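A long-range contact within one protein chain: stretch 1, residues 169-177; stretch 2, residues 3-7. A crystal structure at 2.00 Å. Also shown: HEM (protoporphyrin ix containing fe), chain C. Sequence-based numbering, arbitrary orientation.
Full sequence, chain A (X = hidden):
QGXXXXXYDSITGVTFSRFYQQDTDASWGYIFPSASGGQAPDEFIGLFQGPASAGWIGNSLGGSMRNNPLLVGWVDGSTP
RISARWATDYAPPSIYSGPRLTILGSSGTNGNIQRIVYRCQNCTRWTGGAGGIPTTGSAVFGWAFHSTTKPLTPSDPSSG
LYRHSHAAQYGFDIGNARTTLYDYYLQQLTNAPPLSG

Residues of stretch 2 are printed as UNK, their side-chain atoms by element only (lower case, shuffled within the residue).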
ATOM      1  N   GLN A 169     -10.409   7.211   6.011  1.00 15.79           N
ATOM      2  CA  GLN A 169      -9.126   7.928   6.094  1.00 17.11           C
ATOM      3  C   GLN A 169      -8.682   7.878   7.519  1.00 17.75           C
ATOM      4  O   GLN A 169      -9.511   7.739   8.429  1.00 17.35           O
ATOM      5  CB  GLN A 169      -9.261   9.431   5.765  1.00 19.84           C
ATOM      6  CG  GLN A 169     -10.106   9.791   4.568  1.00 22.34           C
ATOM      7  CD  GLN A 169     -10.052  11.272   4.234  1.00 25.13           C
ATOM      8  OE1 GLN A 169      -8.969  11.860   4.068  1.00 23.94           O
ATOM      9  NE2 GLN A 169     -11.227  11.879   4.083  1.00 26.84           N
ATOM     10  N   TYR A 170      -7.384   8.065   7.737  1.00 17.62           N
ATOM     11  CA  TYR A 170      -6.864   8.199   9.104  1.00 17.72           C
ATOM     12  C   TYR A 170      -5.617   9.055   9.058  1.00 18.09           C
ATOM     13  O   TYR A 170      -4.932   9.087   8.032  1.00 18.45           O
ATOM     14  CB  TYR A 170      -6.570   6.813   9.728  1.00 16.51           C
ATOM     15  CG  TYR A 170      -5.597   5.980   8.910  1.00 16.62           C
ATOM     16  CD1 TYR A 170      -4.218   6.070   9.113  1.00 17.00           C
ATOM     17  CD2 TYR A 170      -6.061   5.120   7.913  1.00 17.28           C
ATOM     18  CE1 TYR A 170      -3.333   5.323   8.350  1.00 17.19           C
ATOM     19  CE2 TYR A 170      -5.185   4.369   7.139  1.00 17.47           C
ATOM     20  CZ  TYR A 170      -3.825   4.465   7.371  1.00 18.20           C
ATOM     21  OH  TYR A 170      -2.963   3.691   6.602  1.00 19.25           O
ATOM     22  N   GLY A 171      -5.348   9.746  10.170  1.00 18.19           N
ATOM     23  CA  GLY A 171      -4.117  10.492  10.364  1.00 19.86           C
ATOM     24  C   GLY A 171      -3.025   9.611  10.960  1.00 20.93           C
ATOM     25  O   GLY A 171      -3.295   8.633  11.668  1.00 19.96           O
ATOM     26  N   PHE A 172      -1.782   9.921  10.631  1.00 21.90           N
ATOM     27  CA  PHE A 172      -0.675   9.304  11.363  1.00 24.94           C
ATOM     28  C   PHE A 172       0.595  10.141  11.345  1.00 24.08           C
ATOM     29  O   PHE A 172       0.790  11.002  10.473  1.00 23.31           O
ATOM     30  CB  PHE A 172      -0.391   7.870  10.889  1.00 25.95           C
ATOM     31  CG  PHE A 172       0.268   7.792   9.556  1.00 26.25           C
ATOM     32  CD1 PHE A 172       1.621   7.491   9.465  1.00 28.47           C
ATOM     33  CD2 PHE A 172      -0.452   8.036   8.395  1.00 28.54           C
ATOM     34  CE1 PHE A 172       2.250   7.424   8.231  1.00 30.92           C
ATOM     35  CE2 PHE A 172       0.163   7.958   7.151  1.00 29.81           C
ATOM     36  CZ  PHE A 172       1.517   7.648   7.069  1.00 30.48           C
ATOM     37  N   ASP A 173       1.462   9.805  12.292  1.00 22.99           N
ATOM     38  CA  ASP A 173       2.749  10.436  12.472  1.00 22.16           C
ATOM     39  C   ASP A 173       3.734   9.788  11.506  1.00 20.19           C
ATOM     40  O   ASP A 173       4.144   8.635  11.697  1.00 19.68           O
ATOM     41  CB  ASP A 173       3.188  10.206  13.923  1.00 22.06           C
ATOM     42  CG  ASP A 173       4.442  10.939  14.279  1.00 23.15           C
ATOM     43  OD1 ASP A 173       5.222  11.346  13.389  1.00 22.37           O
ATOM     44  OD2 ASP A 173       4.651  11.100  15.486  1.00 25.67           O
ATOM     45  N   ILE A 174       4.135  10.543  10.490  1.00 20.65           N
ATOM     46  CA  ILE A 174       5.022  10.031   9.414  1.00 21.06           C
ATOM     47  C   ILE A 174       6.427   9.716   9.943  1.00 21.45           C
ATOM     48  O   ILE A 174       7.004   8.682   9.603  1.00 19.23           O
ATOM     49  CB  ILE A 174       5.052  10.996   8.180  1.00 23.04           C
ATOM     50  CG1 ILE A 174       5.688  10.350   6.947  1.00 24.29           C
ATOM     51  CG2 ILE A 174       5.777  12.292   8.504  1.00 23.18           C
ATOM     52  CD1 ILE A 174       4.861   9.196   6.399  1.00 24.12           C
ATOM     53  N   GLY A 175       6.967  10.616  10.777  1.00 21.06           N
ATOM     54  CA  GLY A 175       8.261  10.414  11.411  1.00 22.62           C
ATOM     55  C   GLY A 175       8.360   9.128  12.206  1.00 22.88           C
ATOM     56  O   GLY A 175       9.413   8.511  12.262  1.00 25.22           O
ATOM     57  N   ASN A 176       7.252   8.716  12.801  1.00 24.15           N
ATOM     58  CA  ASN A 176       7.166   7.418  13.442  1.00 26.67           C
ATOM     59  C   ASN A 176       7.234   6.211  12.503  1.00 26.27           C
ATOM     60  O   ASN A 176       7.550   5.091  12.952  1.00 26.00           O
ATOM     61  CB  ASN A 176       5.917   7.341  14.317  1.00 31.21           C
ATOM     62  CG  ASN A 176       6.251   7.402  15.796  1.00 38.24           C
ATOM     63  OD1 ASN A 176       5.873   8.348  16.511  1.00 42.05           O
ATOM     64  ND2 ASN A 176       6.988   6.402  16.264  1.00 37.66           N
ATOM     65  N   ALA A 177       6.917   6.429  11.224  1.00 23.13           N
ATOM     66  CA  ALA A 177       6.976   5.382  10.206  1.00 23.11           C
ATOM     67  C   ALA A 177       8.360   5.364   9.509  1.00 23.36           C
ATOM     68  O   ALA A 177       8.672   4.429   8.761  1.00 22.39           O
ATOM     69  CB  ALA A 177       5.832   5.547   9.209  1.00 20.66           C
ATOM     70  N   UNK A   3      -5.807   5.353  14.635  1.00 49.90           N
ATOM     71  CA  UNK A   3      -4.334   5.526  14.450  1.00 47.99           C
ATOM     72  C   UNK A   3      -3.623   4.187  14.168  1.00 47.77           C
ATOM     73  O   UNK A   3      -4.063   3.135  14.672  1.00 49.04           O
ATOM     74  o   UNK A   3      -2.324   6.432  15.507  1.00 48.81           O
ATOM     75  c   UNK A   3      -3.717   6.202  15.679  1.00 48.10           C
ATOM     76  N   UNK A   4      -2.539   4.217  13.352  1.00 39.88           N
ATOM     77  CA  UNK A   4      -1.663   3.057  13.151  1.00 38.21           C
ATOM     78  C   UNK A   4      -0.685   2.871  14.300  1.00 37.40           C
ATOM     79  O   UNK A   4      -0.299   3.851  14.940  1.00 38.99           O
ATOM     80  c   UNK A   4      -1.572   4.551  11.280  1.00 38.26           C
ATOM     81  c   UNK A   4      -0.843   3.430  11.904  1.00 37.09           C
ATOM     82  c   UNK A   4      -2.222   5.289  12.401  1.00 37.38           C
ATOM     83  N   UNK A   5      -0.260   1.633  14.528  1.00 33.83           N
ATOM     84  CA  UNK A   5       0.798   1.355  15.489  1.00 33.80           C
ATOM     85  C   UNK A   5       1.940   0.574  14.853  1.00 30.85           C
ATOM     86  O   UNK A   5       1.750  -0.102  13.841  1.00 28.20           O
ATOM     87  c   UNK A   5       0.267   0.563  16.697  1.00 36.78           C
ATOM     88  c   UNK A   5      -0.712   1.407  17.527  1.00 37.57           C
ATOM     89  o   UNK A   5      -0.384  -0.617  16.222  1.00 39.82           O
ATOM     90  N   UNK A   6       3.121   0.673  15.458  1.00 29.99           N
ATOM     91  CA  UNK A   6       4.264  -0.177  15.105  1.00 31.59           C
ATOM     92  C   UNK A   6       3.897  -1.644  15.303  1.00 28.74           C
ATOM     93  O   UNK A   6       3.347  -2.030  16.331  1.00 30.20           O
ATOM     94  n   UNK A   6       6.977   1.536  13.622  1.00 51.88           N
ATOM     95  c   UNK A   6       7.017   2.062  14.864  1.00 50.89           C
ATOM     96  c   UNK A   6       5.888   1.697  15.824  1.00 43.65           C
ATOM     97  o   UNK A   6       7.916   2.835  15.237  1.00 53.94           O
ATOM     98  c   UNK A   6       5.531   0.206  15.891  1.00 35.91           C
ATOM     99  N   UNK A   7       4.156  -2.449  14.288  1.00 23.98           N
ATOM    100  CA  UNK A   7       3.647  -3.804  14.262  1.00 22.07           C
ATOM    101  C   UNK A   7       4.703  -4.733  13.700  1.00 19.93           C
ATOM    102  O   UNK A   7       5.236  -4.504  12.614  1.00 18.66           O
ATOM    103  c   UNK A   7       1.460  -7.122  11.851  1.00 27.72           C
ATOM    104  c   UNK A   7       2.534  -5.389  10.516  1.00 27.97           C
ATOM    105  c   UNK A   7       2.466  -6.264   9.422  1.00 27.91           C
ATOM    106  c   UNK A   7       2.383  -3.848  13.414  1.00 23.44           C
ATOM    107  n   UNK A   7       1.033  -7.299  13.147  1.00 27.31           N
ATOM    108  c   UNK A   7       1.382  -7.992  10.745  1.00 27.82           C
ATOM    109  c   UNK A   7       1.884  -7.540   9.544  1.00 26.95           C
ATOM    110  c   UNK A   7       1.922  -5.211  13.042  1.00 25.36           C
ATOM    111  c   UNK A   7       2.027  -5.819  11.753  1.00 26.62           C
ATOM    112  c   UNK A   7       1.311  -6.150  13.867  1.00 26.86           C
TER
HETATM  113  CHA HEM C 302     -14.296   7.403  -1.071  1.00 17.04           C
HETATM  114  CHB HEM C 302     -16.249   6.323  -5.397  1.00 17.84           C
HETATM  115  CHC HEM C 302     -12.432   3.541  -6.463  1.00 15.83           C
HETATM  116  CHD HEM C 302     -10.136   5.346  -2.515  1.00 14.63           C
HETATM  117  C1A HEM C 302     -15.178   7.306  -2.133  1.00 19.12           C
HETATM  118  C2A HEM C 302     -16.494   7.836  -2.134  1.00 21.18           C
HETATM  119  C3A HEM C 302     -17.038   7.513  -3.355  1.00 20.85           C
HETATM  120  C4A HEM C 302     -16.069   6.795  -4.108  1.00 18.82           C
HETATM  121  CMA HEM C 302     -18.437   7.858  -3.843  1.00 22.83           C
HETATM  122  CAA HEM C 302     -17.169   8.610  -1.012  1.00 23.80           C
HETATM  123  CBA HEM C 302     -17.408   7.774   0.258  1.00 32.56           C
HETATM  124  CGA HEM C 302     -18.129   6.471   0.037  1.00 39.27           C
HETATM  125  O1A HEM C 302     -17.558   5.360   0.200  1.00 42.05           O
HETATM  126  O2A HEM C 302     -19.329   6.490  -0.312  1.00 47.98           O
HETATM  127  C1B HEM C 302     -15.390   5.452  -6.060  1.00 18.14           C
HETATM  128  C2B HEM C 302     -15.714   4.836  -7.317  1.00 18.66           C
HETATM  129  C3B HEM C 302     -14.650   4.006  -7.606  1.00 18.41           C
HETATM  130  C4B HEM C 302     -13.680   4.161  -6.496  1.00 16.65           C
HETATM  131  CMB HEM C 302     -17.012   5.049  -8.123  1.00 19.63           C
HETATM  132  CAB HEM C 302     -14.394   3.117  -8.774  1.00 18.61           C
HETATM  133  CBB HEM C 302     -15.343   2.432  -9.402  1.00 20.24           C
HETATM  134  C1C HEM C 302     -11.417   3.854  -5.517  1.00 14.81           C
HETATM  135  C2C HEM C 302     -10.111   3.315  -5.522  1.00 13.86           C
HETATM  136  C3C HEM C 302      -9.439   3.826  -4.403  1.00 14.08           C
HETATM  137  C4C HEM C 302     -10.370   4.668  -3.689  1.00 14.27           C
HETATM  138  CMC HEM C 302      -9.583   2.396  -6.610  1.00 13.34           C
HETATM  139  CAC HEM C 302      -8.019   3.565  -4.035  1.00 14.44           C
HETATM  140  CBC HEM C 302      -7.440   2.363  -4.246  1.00 13.16           C
HETATM  141  C1D HEM C 302     -11.151   5.985  -1.787  1.00 15.32           C
HETATM  142  C2D HEM C 302     -10.901   6.591  -0.462  1.00 16.22           C
HETATM  143  C3D HEM C 302     -12.037   7.179  -0.067  1.00 16.03           C
HETATM  144  C4D HEM C 302     -12.988   6.933  -1.172  1.00 16.28           C
HETATM  145  CMD HEM C 302      -9.628   6.575   0.342  1.00 16.88           C
HETATM  146  CAD HEM C 302     -12.294   7.884   1.263  1.00 15.84           C
HETATM  147  CBD HEM C 302     -11.822   9.325   1.330  1.00 15.29           C
HETATM  148  CGD HEM C 302     -12.751  10.177   0.509  1.00 17.03           C
HETATM  149  O1D HEM C 302     -12.362  10.826  -0.500  1.00 16.10           O
HETATM  150  O2D HEM C 302     -13.948  10.200   0.828  1.00 18.20           O
HETATM  151  NA  HEM C 302     -14.944   6.644  -3.341  1.00 18.20           N
HETATM  152  NB  HEM C 302     -14.198   5.030  -5.620  1.00 16.95           N
HETATM  153  NC  HEM C 302     -11.562   4.625  -4.387  1.00 15.05           N
HETATM  154  ND  HEM C 302     -12.422   6.246  -2.197  1.00 16.11           N
HETATM  155 FE   HEM C 302     -13.276   5.677  -3.843  1.00 15.77          FE

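Position 3 carries two side-chain atoms, one carbon followed by one oxygen, with no branch. Its CA-to-CB bond points sideways to stretch 1, and the nearest approach is made by the backbone: Gly171 O lies 4.3 Å from the CA of position 3. The two stretches also come nearest in CA terms here, with Phe172 CA 6.1 Å from the CA of position 3. The side chain itself adds little. It is a hydroxymethyl group, and the residue is Ser3. Its chi1 is t.

Position 4 has three side-chain carbons and no heteroatom. They close a five-membered ring onto the backbone nitrogen, which only one standard residue does. The CA-to-CB bond points toward stretch 1, and the ring touches three consecutive residues there, Tyr170, Gly171 and Phe172. This is Pro4, with a C-gamma exo pucker. Tyr170 CE1 lies 3.5 Å from Pro4 CG, and Phe172 CB lies 3.5 Å from Pro4 CD. Gly171 O is 3.6 Å from Pro4 CD. With its nitrogen locked in the ring, Pro4 has no amide hydrogen to offer that carbonyl.

Position 5 has three side-chain atoms: one carbon that carries an oxygen and a second carbon. It is out of reach of stretch 1. Branching at the first carbon with one hydroxyl identifies Thr5. Its chi1 is p. The strand of stretch 2 starts here.

Position 6 shows three carbons in a row, the third carrying one oxygen and one nitrogen. Its CA-to-CB bond points sideways, but the end of the side chain comes nearer, to Asn176. This length with a terminal amide gives Gln6. The modelled Gln6 OE1 lies 3.2 Å from Asn176 O. The Gln6 amide is probably turned over in the model, so the nature of this approach to the Asn176 backbone stays open.

Position 7 has a single carbon followed by fused five- and six-membered rings, with eight carbons and one nitrogen in the ring system. It does not reach stretch 1. The ring system is an indole, and the residue is Trp7. Its chi1 is t.

The contact is small, burying 231 Å² over both sides. Pro4 has the largest covered area. Its ring packs against the buried Tyr170 and Phe172, whose CA-to-CB bonds both point toward stretch 2. The end of the Phe172 side chain then leads away, so its CB makes the close approach. Gln6 and Asn176 form a second, more exposed patch. No clear hydrogen bond joins the stretches, and apolar packing around Pro4 is the main element.

Stretch 2 3-7: SPTQW
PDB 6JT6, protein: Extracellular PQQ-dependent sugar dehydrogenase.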